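Local coordinates for uncharacterized hypothetical protein FTT_1539c (Francisella tularensis subsp. tularensis, PDB 4QVR) that is of unknown function but probably carries a signal sequence, consistent with export from the cytoplasm, and contains a DUF6844 domain, at residues 149-154 with 400-405; 354-359 with 442-447; 113-118 with 270-275; 246-251 with 370-375. All blocks are in the same frame, centred on the assembly; numbering follows the deposited sequence. Where two conformers were deposited one is given.

Interaction 1. Residues 149-154 with 400-405; sequences AQAEYI and IDATDI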
# COMPACT_ATOMS: atom_id res chain seq x y z
N ALA A 149 -2.07 1.13 -6.21
CA ALA A 149 -1.67 2.47 -5.83
C ALA A 149 -0.16 2.59 -5.92
O ALA A 149 0.35 3.58 -6.43
CB ALA A 149 -2.15 2.81 -4.42
N GLN A 150 0.56 1.57 -5.45
CA GLN A 150 2.02 1.62 -5.53
C GLN A 150 2.52 1.68 -6.95
O GLN A 150 3.46 2.43 -7.28
CB GLN A 150 2.65 0.41 -4.87
CG GLN A 150 2.53 0.46 -3.36
CD GLN A 150 3.03 -0.80 -2.66
OE1 GLN A 150 3.27 -1.83 -3.26
NE2 GLN A 150 3.15 -0.70 -1.36
N ALA A 151 1.86 0.94 -7.81
CA ALA A 151 2.29 0.85 -9.20
C ALA A 151 2.02 2.15 -9.94
O ALA A 151 2.83 2.57 -10.79
CB ALA A 151 1.62 -0.34 -9.88
N GLU A 152 0.91 2.80 -9.61
CA GLU A 152 0.56 4.08 -10.24
C GLU A 152 1.51 5.20 -9.82
O GLU A 152 1.85 6.07 -10.63
CB GLU A 152 -0.90 4.43 -9.98
CG GLU A 152 -1.79 3.44 -10.74
CD GLU A 152 -3.27 3.71 -10.62
OE1 GLU A 152 -3.68 4.51 -9.76
OE2 GLU A 152 -4.03 3.08 -11.39
N TYR A 153 1.94 5.18 -8.56
CA TYR A 153 2.93 6.12 -8.06
C TYR A 153 4.24 5.93 -8.84
O TYR A 153 4.80 6.88 -9.32
CB TYR A 153 3.17 5.95 -6.56
CG TYR A 153 4.39 6.70 -6.09
CD1 TYR A 153 4.38 8.07 -5.95
CD2 TYR A 153 5.56 6.03 -5.79
CE1 TYR A 153 5.52 8.77 -5.55
CE2 TYR A 153 6.69 6.72 -5.39
CZ TYR A 153 6.67 8.08 -5.28
OH TYR A 153 7.82 8.75 -4.88
N ILE A 154 4.71 4.70 -8.98
CA ILE A 154 5.94 4.44 -9.73
C ILE A 154 5.84 4.91 -11.17
O ILE A 154 6.75 5.55 -11.70
CB ILE A 154 6.33 2.95 -9.65
CG1 ILE A 154 6.72 2.63 -8.20
CG2 ILE A 154 7.50 2.64 -10.58
CD1 ILE A 154 6.88 1.16 -7.92
N ILE A 400 5.67 4.57 -18.01
CA ILE A 400 5.64 3.11 -18.09
C ILE A 400 4.27 2.66 -17.59
O ILE A 400 3.78 3.21 -16.62
CB ILE A 400 6.73 2.50 -17.17
CG1 ILE A 400 8.11 3.09 -17.50
CG2 ILE A 400 6.72 0.97 -17.26
CD1 ILE A 400 8.55 2.92 -18.94
N ASP A 401 3.68 1.66 -18.25
CA ASP A 401 2.36 1.16 -17.86
C ASP A 401 2.36 0.60 -16.45
O ASP A 401 3.12 -0.28 -16.12
CB ASP A 401 1.85 0.07 -18.83
CG ASP A 401 1.27 0.64 -20.13
OD1 ASP A 401 0.82 1.81 -20.13
OD2 ASP A 401 1.21 -0.10 -21.14
N ALA A 402 1.47 1.13 -15.63
CA ALA A 402 1.33 0.68 -14.25
C ALA A 402 0.89 -0.78 -14.19
O ALA A 402 1.23 -1.47 -13.25
CB ALA A 402 0.30 1.55 -13.53
N THR A 403 0.13 -1.23 -15.17
CA THR A 403 -0.33 -2.61 -15.19
C THR A 403 0.84 -3.58 -15.30
O THR A 403 0.80 -4.68 -14.74
CB THR A 403 -1.34 -2.83 -16.32
OG1 THR A 403 -0.80 -2.30 -17.53
CG2 THR A 403 -2.61 -2.08 -16.00
N ASP A 404 1.89 -3.17 -16.00
CA ASP A 404 3.12 -3.96 -16.10
C ASP A 404 3.87 -3.97 -14.75
O ASP A 404 4.37 -5.01 -14.31
CB ASP A 404 4.02 -3.40 -17.20
CG ASP A 404 3.37 -3.49 -18.59
OD1 ASP A 404 2.64 -4.48 -18.86
OD2 ASP A 404 3.61 -2.59 -19.42
N ILE A 405 3.92 -2.81 -14.10
CA ILE A 405 4.62 -2.68 -12.83
C ILE A 405 3.94 -3.47 -11.75
O ILE A 405 4.59 -4.06 -10.89
CB ILE A 405 4.66 -1.20 -12.39
CG1 ILE A 405 5.47 -0.39 -13.40
CG2 ILE A 405 5.21 -1.04 -10.97
CD1 ILE A 405 5.37 1.11 -13.22

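Interaction 2. Residues 354-359 with 442-447; sequences KQAAIM and YGVVLK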
# COMPACT_ATOMS: atom_id res chain seq x y z
N LYS A 354 -7.17 -14.52 16.79
CA LYS A 354 -5.96 -15.16 16.33
C LYS A 354 -5.81 -14.96 14.81
O LYS A 354 -4.76 -14.54 14.36
CB LYS A 354 -5.96 -16.66 16.63
CG LYS A 354 -4.64 -17.35 16.29
CD LYS A 354 -4.82 -18.84 16.00
CE LYS A 354 -5.46 -19.63 17.14
NZ LYS A 354 -4.63 -19.65 18.37
N GLN A 355 -6.85 -15.26 14.04
CA GLN A 355 -6.79 -15.10 12.58
C GLN A 355 -6.74 -13.67 12.12
O GLN A 355 -6.25 -13.39 11.02
CB GLN A 355 -7.89 -15.88 11.85
CG GLN A 355 -7.55 -17.36 11.77
CD GLN A 355 -8.37 -18.13 10.77
OE1 GLN A 355 -7.84 -18.99 10.05
NE2 GLN A 355 -9.66 -17.81 10.68
N ALA A 356 -7.23 -12.76 12.95
CA ALA A 356 -7.15 -11.34 12.66
C ALA A 356 -5.69 -10.91 12.78
O ALA A 356 -5.24 -10.03 12.06
CB ALA A 356 -8.03 -10.54 13.61
N ALA A 357 -4.94 -11.54 13.68
CA ALA A 357 -3.50 -11.24 13.84
C ALA A 357 -2.69 -11.78 12.66
O ALA A 357 -1.63 -11.27 12.35
CB ALA A 357 -2.97 -11.79 15.14
N ILE A 358 -3.19 -12.83 12.02
CA ILE A 358 -2.52 -13.38 10.85
C ILE A 358 -2.51 -12.35 9.74
O ILE A 358 -1.48 -12.16 9.08
CB ILE A 358 -3.24 -14.65 10.31
CG1 ILE A 358 -3.15 -15.81 11.31
CG2 ILE A 358 -2.65 -15.10 8.98
CD1 ILE A 358 -3.94 -17.05 10.89
N MSE A 359 -3.66 -11.68 9.52
CA MSE A 359 -3.77 -10.69 8.46
C MSE A 359 -2.97 -9.46 8.82
O MSE A 359 -2.25 -8.93 7.98
CB MSE A 359 -5.22 -10.32 8.11
CG MSE A 359 -6.11 -11.51 7.70
SE MSE A 359 -5.53 -12.43 6.05
CE MSE A 359 -7.16 -13.43 5.59
N TYR A 442 -14.14 -10.21 13.75
CA TYR A 442 -13.26 -9.87 14.83
C TYR A 442 -12.13 -9.09 14.24
O TYR A 442 -11.82 -9.24 13.05
CB TYR A 442 -12.73 -11.13 15.48
CG TYR A 442 -13.81 -11.99 16.08
CD1 TYR A 442 -14.22 -11.80 17.38
CD2 TYR A 442 -14.44 -12.96 15.32
CE1 TYR A 442 -15.23 -12.57 17.93
CE2 TYR A 442 -15.44 -13.75 15.84
CZ TYR A 442 -15.83 -13.55 17.15
OH TYR A 442 -16.83 -14.33 17.67
N GLY A 443 -11.49 -8.26 15.04
CA GLY A 443 -10.38 -7.50 14.53
C GLY A 443 -9.38 -7.18 15.59
O GLY A 443 -9.68 -7.27 16.79
N VAL A 444 -8.18 -6.84 15.14
CA VAL A 444 -7.10 -6.44 16.02
C VAL A 444 -6.35 -5.30 15.39
O VAL A 444 -6.44 -5.07 14.16
CB VAL A 444 -6.07 -7.58 16.28
CG1 VAL A 444 -6.71 -8.75 17.03
CG2 VAL A 444 -5.47 -8.07 14.97
N VAL A 445 -5.63 -4.58 16.24
CA VAL A 445 -4.72 -3.53 15.83
C VAL A 445 -3.43 -3.88 16.53
O VAL A 445 -3.37 -3.92 17.77
CB VAL A 445 -5.15 -2.13 16.26
CG1 VAL A 445 -4.13 -1.12 15.74
CG2 VAL A 445 -6.55 -1.80 15.74
N LEU A 446 -2.41 -4.16 15.74
CA LEU A 446 -1.13 -4.54 16.27
C LEU A 446 -0.21 -3.35 16.15
O LEU A 446 -0.36 -2.54 15.24
CB LEU A 446 -0.56 -5.75 15.53
CG LEU A 446 -1.36 -7.07 15.56
CD1 LEU A 446 -0.53 -8.21 14.96
CD2 LEU A 446 -1.79 -7.46 16.95
N LYS A 447 0.72 -3.25 17.09
CA LYS A 447 1.71 -2.18 17.10
C LYS A 447 3.09 -2.81 17.03
O LYS A 447 3.42 -3.70 17.83
CB LYS A 447 1.61 -1.32 18.36
CG LYS A 447 2.63 -0.20 18.40
CD LYS A 447 2.81 0.36 19.80
CE LYS A 447 3.92 1.40 19.84
NZ LYS A 447 4.26 1.84 21.23

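Interaction 3. Residues 113-118 with 270-275; sequences DRYDYV and VVIYSD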
# COMPACT_ATOMS: atom_id res chain seq x y z
N ASP A 113 -2.33 19.79 -0.80
CA ASP A 113 -1.59 20.98 -0.36
C ASP A 113 -0.66 20.55 0.73
O ASP A 113 0.29 21.24 1.02
CB ASP A 113 -2.52 22.03 0.21
CG ASP A 113 -3.38 22.65 -0.84
OD1 ASP A 113 -2.88 22.80 -1.97
OD2 ASP A 113 -4.54 23.00 -0.54
N ARG A 114 -0.93 19.39 1.33
CA ARG A 114 -0.09 18.89 2.41
C ARG A 114 1.00 17.94 1.94
O ARG A 114 2.05 17.90 2.57
CB ARG A 114 -0.91 18.18 3.45
CG ARG A 114 -1.95 19.05 4.11
CD ARG A 114 -2.74 18.24 5.12
NE ARG A 114 -3.86 19.02 5.65
CZ ARG A 114 -3.80 19.90 6.62
NH1 ARG A 114 -2.66 20.20 7.19
NH2 ARG A 114 -4.91 20.52 7.02
N TYR A 115 0.77 17.16 0.87
CA TYR A 115 1.80 16.18 0.41
C TYR A 115 2.13 16.39 -1.06
O TYR A 115 1.30 16.87 -1.82
CB TYR A 115 1.34 14.75 0.67
CG TYR A 115 1.01 14.55 2.12
CD1 TYR A 115 2.03 14.41 3.06
CD2 TYR A 115 -0.31 14.54 2.56
CE1 TYR A 115 1.74 14.26 4.41
CE2 TYR A 115 -0.61 14.38 3.91
CZ TYR A 115 0.42 14.25 4.82
OH TYR A 115 0.14 14.10 6.15
N ASP A 116 3.36 16.03 -1.44
CA ASP A 116 3.81 16.19 -2.84
C ASP A 116 3.10 15.23 -3.78
O ASP A 116 3.02 15.48 -4.98
CB ASP A 116 5.31 15.97 -2.99
CG ASP A 116 6.15 17.00 -2.24
OD1 ASP A 116 5.67 18.14 -1.97
OD2 ASP A 116 7.31 16.65 -1.95
N TYR A 117 2.61 14.13 -3.25
CA TYR A 117 1.87 13.18 -4.09
C TYR A 117 0.74 12.57 -3.28
O TYR A 117 0.94 12.16 -2.14
CB TYR A 117 2.81 12.08 -4.63
CG TYR A 117 2.10 10.99 -5.43
CD1 TYR A 117 1.49 9.94 -4.78
CD2 TYR A 117 2.01 11.06 -6.80
CE1 TYR A 117 0.80 8.96 -5.48
CE2 TYR A 117 1.34 10.08 -7.52
CZ TYR A 117 0.75 9.04 -6.86
OH TYR A 117 0.10 8.07 -7.56
N VAL A 118 -0.44 12.51 -3.90
CA VAL A 118 -1.60 11.87 -3.30
C VAL A 118 -2.21 11.01 -4.37
O VAL A 118 -2.45 11.46 -5.49
CB VAL A 118 -2.65 12.89 -2.79
CG1 VAL A 118 -3.82 12.17 -2.11
CG2 VAL A 118 -2.03 13.85 -1.81
N VAL A 270 -6.30 5.47 -0.00
CA VAL A 270 -5.74 6.76 -0.32
C VAL A 270 -4.33 6.69 0.24
O VAL A 270 -4.15 6.36 1.41
CB VAL A 270 -6.52 7.90 0.38
CG1 VAL A 270 -5.81 9.25 0.22
CG2 VAL A 270 -7.92 8.02 -0.18
N VAL A 271 -3.34 6.97 -0.60
CA VAL A 271 -1.93 6.99 -0.18
C VAL A 271 -1.30 8.40 -0.38
O VAL A 271 -1.78 9.20 -1.19
CB VAL A 271 -1.07 5.95 -0.93
CG1 VAL A 271 -1.53 4.50 -0.66
CG2 VAL A 271 -1.00 6.22 -2.44
N ILE A 272 -0.27 8.70 0.42
CA ILE A 272 0.46 9.94 0.30
C ILE A 272 1.94 9.58 0.26
O ILE A 272 2.31 8.54 0.78
CB ILE A 272 0.29 10.86 1.52
CG1 ILE A 272 0.91 10.18 2.74
CG2 ILE A 272 -1.16 11.23 1.68
CD1 ILE A 272 0.81 10.94 4.02
N TYR A 273 2.75 10.42 -0.37
CA TYR A 273 4.19 10.22 -0.38
C TYR A 273 4.84 11.24 0.53
O TYR A 273 4.48 12.41 0.49
CB TYR A 273 4.80 10.40 -1.77
CG TYR A 273 6.31 10.26 -1.69
CD1 TYR A 273 6.90 9.02 -1.61
CD2 TYR A 273 7.14 11.38 -1.65
CE1 TYR A 273 8.28 8.88 -1.51
CE2 TYR A 273 8.52 11.25 -1.57
CZ TYR A 273 9.08 9.98 -1.49
OH TYR A 273 10.45 9.82 -1.37
N SER A 274 5.83 10.80 1.29
CA SER A 274 6.56 11.69 2.19
C SER A 274 8.04 11.37 2.24
O SER A 274 8.41 10.27 2.64
CB SER A 274 6.00 11.61 3.62
OG SER A 274 6.92 12.17 4.57
N ASP A 275 8.88 12.32 1.83
CA ASP A 275 10.35 12.15 1.95
C ASP A 275 10.73 11.88 3.39
O ASP A 275 11.56 11.04 3.66
CB ASP A 275 11.11 13.40 1.49
CG ASP A 275 11.33 13.44 -0.00
OD1 ASP A 275 11.65 12.38 -0.60
OD2 ASP A 275 11.23 14.55 -0.57
O HOH W 1 7.99 14.73 0.50
O HOH W 2 8.82 14.64 -2.41

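Interaction 4. Residues 246-251 with 370-375; sequences GNLSGL and GQMSTQ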
# COMPACT_ATOMS: atom_id res chain seq x y z
N GLY A 246 12.63 2.75 -5.13
CA GLY A 246 13.31 3.19 -3.91
C GLY A 246 12.42 4.07 -3.01
O GLY A 246 12.53 4.02 -1.79
N ASN A 247 11.54 4.85 -3.61
CA ASN A 247 10.65 5.73 -2.86
C ASN A 247 9.44 5.06 -2.24
O ASN A 247 8.69 5.72 -1.52
CB ASN A 247 10.13 6.83 -3.78
CG ASN A 247 11.22 7.76 -4.26
OD1 ASN A 247 12.35 7.64 -3.85
ND2 ASN A 247 10.86 8.69 -5.12
N LEU A 248 9.18 3.79 -2.54
CA LEU A 248 8.01 3.12 -1.98
C LEU A 248 7.94 3.20 -0.50
O LEU A 248 6.87 3.23 0.06
CB LEU A 248 7.92 1.65 -2.39
CG LEU A 248 7.42 1.38 -3.79
CD1 LEU A 248 7.30 -0.12 -4.01
CD2 LEU A 248 6.10 2.09 -4.03
N SER A 249 9.08 3.19 0.13
CA SER A 249 9.16 3.27 1.57
C SER A 249 8.58 4.58 2.09
O SER A 249 8.31 4.68 3.29
CB SER A 249 10.61 3.07 2.02
OG SER A 249 11.46 3.93 1.27
N GLY A 250 8.37 5.56 1.22
CA GLY A 250 7.76 6.86 1.60
C GLY A 250 6.29 6.93 1.19
O GLY A 250 5.58 7.86 1.56
N LEU A 251 5.83 5.96 0.43
CA LEU A 251 4.42 5.94 -0.01
C LEU A 251 3.62 5.23 1.08
O LEU A 251 3.75 4.04 1.29
CB LEU A 251 4.26 5.24 -1.35
CG LEU A 251 2.87 5.39 -1.96
CD1 LEU A 251 2.66 6.82 -2.44
CD2 LEU A 251 2.72 4.46 -3.13
N GLY A 370 8.42 -4.00 0.92
CA GLY A 370 8.38 -2.80 0.06
C GLY A 370 9.54 -1.84 0.25
O GLY A 370 9.79 -0.99 -0.59
N GLN A 371 10.22 -1.97 1.37
CA GLN A 371 11.37 -1.14 1.71
C GLN A 371 12.59 -1.91 1.29
O GLN A 371 13.40 -2.31 2.11
CB GLN A 371 11.35 -0.89 3.23
CG GLN A 371 10.02 -0.27 3.67
CD GLN A 371 9.95 0.01 5.15
OE1 GLN A 371 10.80 -0.40 5.92
NE2 GLN A 371 8.90 0.71 5.56
N MSE A 372 12.69 -2.13 -0.01
CA MSE A 372 13.78 -2.92 -0.59
C MSE A 372 15.09 -2.21 -0.78
O MSE A 372 15.14 -0.98 -0.86
CB MSE A 372 13.34 -3.36 -1.98
CG MSE A 372 13.26 -2.19 -2.95
SE MSE A 372 12.27 -2.82 -4.53
CE MSE A 372 10.44 -2.61 -3.86
N SER A 373 16.15 -3.00 -0.91
CA SER A 373 17.48 -2.44 -1.12
C SER A 373 17.54 -1.77 -2.48
O SER A 373 16.67 -1.97 -3.33
CB SER A 373 18.55 -3.53 -1.05
OG SER A 373 18.34 -4.49 -2.08
N THR A 374 18.59 -0.97 -2.67
CA THR A 374 18.82 -0.28 -3.93
C THR A 374 19.08 -1.27 -5.06
O THR A 374 18.68 -1.05 -6.21
CB THR A 374 20.00 0.68 -3.80
OG1 THR A 374 21.08 -0.03 -3.19
CG2 THR A 374 19.63 1.85 -2.91
N GLN A 375 19.73 -2.38 -4.74
CA GLN A 375 20.03 -3.39 -5.74
C GLN A 375 18.74 -4.12 -6.13
O GLN A 375 18.54 -4.43 -7.29
CB GLN A 375 21.10 -4.37 -5.22
CG GLN A 375 21.95 -4.97 -6.34
CD GLN A 375 21.15 -5.77 -7.35
OE1 GLN A 375 20.45 -6.72 -6.99
NE2 GLN A 375 21.28 -5.41 -8.63
O HOH W 3 7.33 2.39 4.37
O HOH W 4 11.18 1.14 -1.40

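Interaction 1. Residues 149-154 with 400-405
The first turn of helix 402-415 comes up against the C-terminal half of helix 134-159 where Ala-151 faces Ala-402, their CA atoms 5.1 Å apart, and no hydrogen bond joins the two segments. Two alanines at the point of nearest approach allow this closeness. Their methyl groups lie 4.3 Å apart, CB to CB, and the Ala-151 CB also comes within 3.6 Å of the Ala-402 carbonyl O, so methyl meets backbone here as much as methyl meets methyl. One turn further along, Ile-405 lays both its branches on helix 134-159. Its CG2 touches the Ala-151 CB at 3.8 Å. With CG1 anti to its own carbonyl carbon (chi1 -64°) and the chain extended beyond it, Ile-405 sends CD1 along the helix to the Ala-151 O at 3.8 Å and to the Ile-154 CG2 at 3.7 Å. The two isoleucines lie at a slant to each other, the CD1 of each meeting the CG2 of the other. Ile-154 is backed by Leu-241 and Phe-245 of helix 224-246, which extends this apolar layer to a third helix. On the more open side, the aliphatic part of Glu-152 borders the contact, its CG 4.0 Å from the Ala-402 CB, while its carboxylate forms a salt bridge with Lys-148 of its own helix. Ile-400 joins the same helix through its backbone O, which Ser-155 OG meets in a hydrogen bond. Alanines at the near point with isoleucines beside them make this an apolar helix-helix contact, which seats the beginning of helix 402-415 on helix 134-159.

Interaction 2. Residues 354-359 with 442-447
Val-444 turns CG1 anti to its own carbonyl carbon (chi1 -65°), which puts CG2 between backbone N and carbonyl carbon and aims both methyls at Ala-356 of the helix. Leu-446, two residues on and on the same face of the strand, has CG anti to its carbonyl carbon (chi1 -61°) and an extended chain that carries CD1 to Ala-357. The CG2 of Val-444 does most of the touching: it lies 3.8 Å from the Ala-356 CB and 3.5 Å from the Ala-356 O, pressing on the helix backbone as well as on the methyl. Ala-356 CB in turn sits over the strand at Gly-443, 4.0 Å from the Gly-443 CA. At the edge, Leu-446 CD1 reaches the Ala-357 CB at 4.3 Å. With a small residue, Ala-356, facing the strand, the axes of the short helix and strand segments approach to 6.9 Å, and their directions differ by 50°. The strand is an inner one, hydrogen-bonded through its backbone to strands 328-337 and 424-433, while the Tyr-442 ring meets Tyr-353 edge-to-face. Helix 349-370 thus packs on one face of a four-stranded antiparallel sheet, an alpha+beta packing of helix on sheet through an apolar interface.

Interaction 3. Residues 113-118 with 270-275
Among the apolar contacts, Ile-272 and the Tyr-115 ring make the most intimate one. The CD1 of Ile-272 stands over one face of the Tyr-115 ring, 3.5 Å from the centroid and 16° off the ring normal, a CH-pi contact; Ile-272 CG2 touches the same ring at CD2, 3.5 Å away. CG1 of Ile-272 lies between its backbone N and carbonyl carbon (chi1 65°), which swings CD1 over the ring. Arg-114 CB lies over the opposite ring face. Val-118 shares the Ile-272 side of the sheet, where Val-118 CG1 meets Val-270 CG1. On the other side, Tyr-117 and Tyr-273 touch through their CB atoms.

Between the two segments one backbone bond forms, Tyr-273 N to Tyr-117 O at 3.1 Å; the pairing continues with Val-271 and Gly-119. CA-H...O contacts run from Val-118 CA to Val-271 O and from Ile-272 CA to Tyr-117 O. Waters bridge Asp-116 OD2 to Asp-275 N and to Asp-275 OD2, and probably soften the nearness of the two carboxylates, which are likely to be charged. Tyr-273 OH also donates to Asp-275 OD1, 2.9 Å away, from above the carboxylate plane. Here outer strand 117-126 pairs with central strand 264-273 in a three-stranded antiparallel sheet.

Interaction 4. Residues 246-251 with 370-375
Two connecting segments meet here: the short 3-10 turn at 248-250, which leads from helix 224-246 into strand 251-261, and the link between helices 349-370 and 374-385. The link bends at Gln-371, the centre of an inverse gamma turn, and ends at Ser-373, whose OG N-caps the next helix by bonding to the N of Glu-376. Across the contact, the Leu-248 CB packs on the Gly-370 carbonyl O at 3.7 Å. Leu-248 CD1 meets the Met-372 CE at 4.0 Å, the two side chains running obliquely to one another; Met-372 is a selenomethionine, and a bend at its third torsion (chi3 82°) turns that methyl back toward the leucine. Tyr-413 and Tyr-412 of helix 402-415 touch Leu-248 and Met-372 respectively, which ties this apolar patch to a further helix. Ser-249 offers its CB to the CG of Gln-371, 3.8 Å away. Its hydroxyl is turned back into its own segment, where OG gives a weak hydrogen bond to Gly-246 O. Waters join the polar groups of the two segments. One water lies 2.7 Å from Gly-370 O and accepts a weak bond from Ser-249 N. The extended side chain of Gln-371 carries its amide past the serine to a second water, which accepts from Gln-371 NE2 at 2.6 Å and donates to Ser-249 O at 2.7 Å.

Interactions 1, 3 and 4 form a connected cluster, with centres 14 to 16 Å apart, and Tyr-153 of helix 134-159 is a shared point: its OH bonds probably to Asn-247 ND2 (3.0 Å), and its ring meets those of Tyr-117 and Tyr-273. Interactions 3 and 4 also join through the backbone, where Ser-274 N probably bonds to Gly-250 O at 3.0 Å. Interaction 2 stands apart on the second sheet, its centre 29 Å from that of interaction 1 and 25 Å from that of interaction 4, with helix 349-370 running from it toward the 370-375 link. Along the chain, interaction 4 is nested within the loop closed by interaction 1.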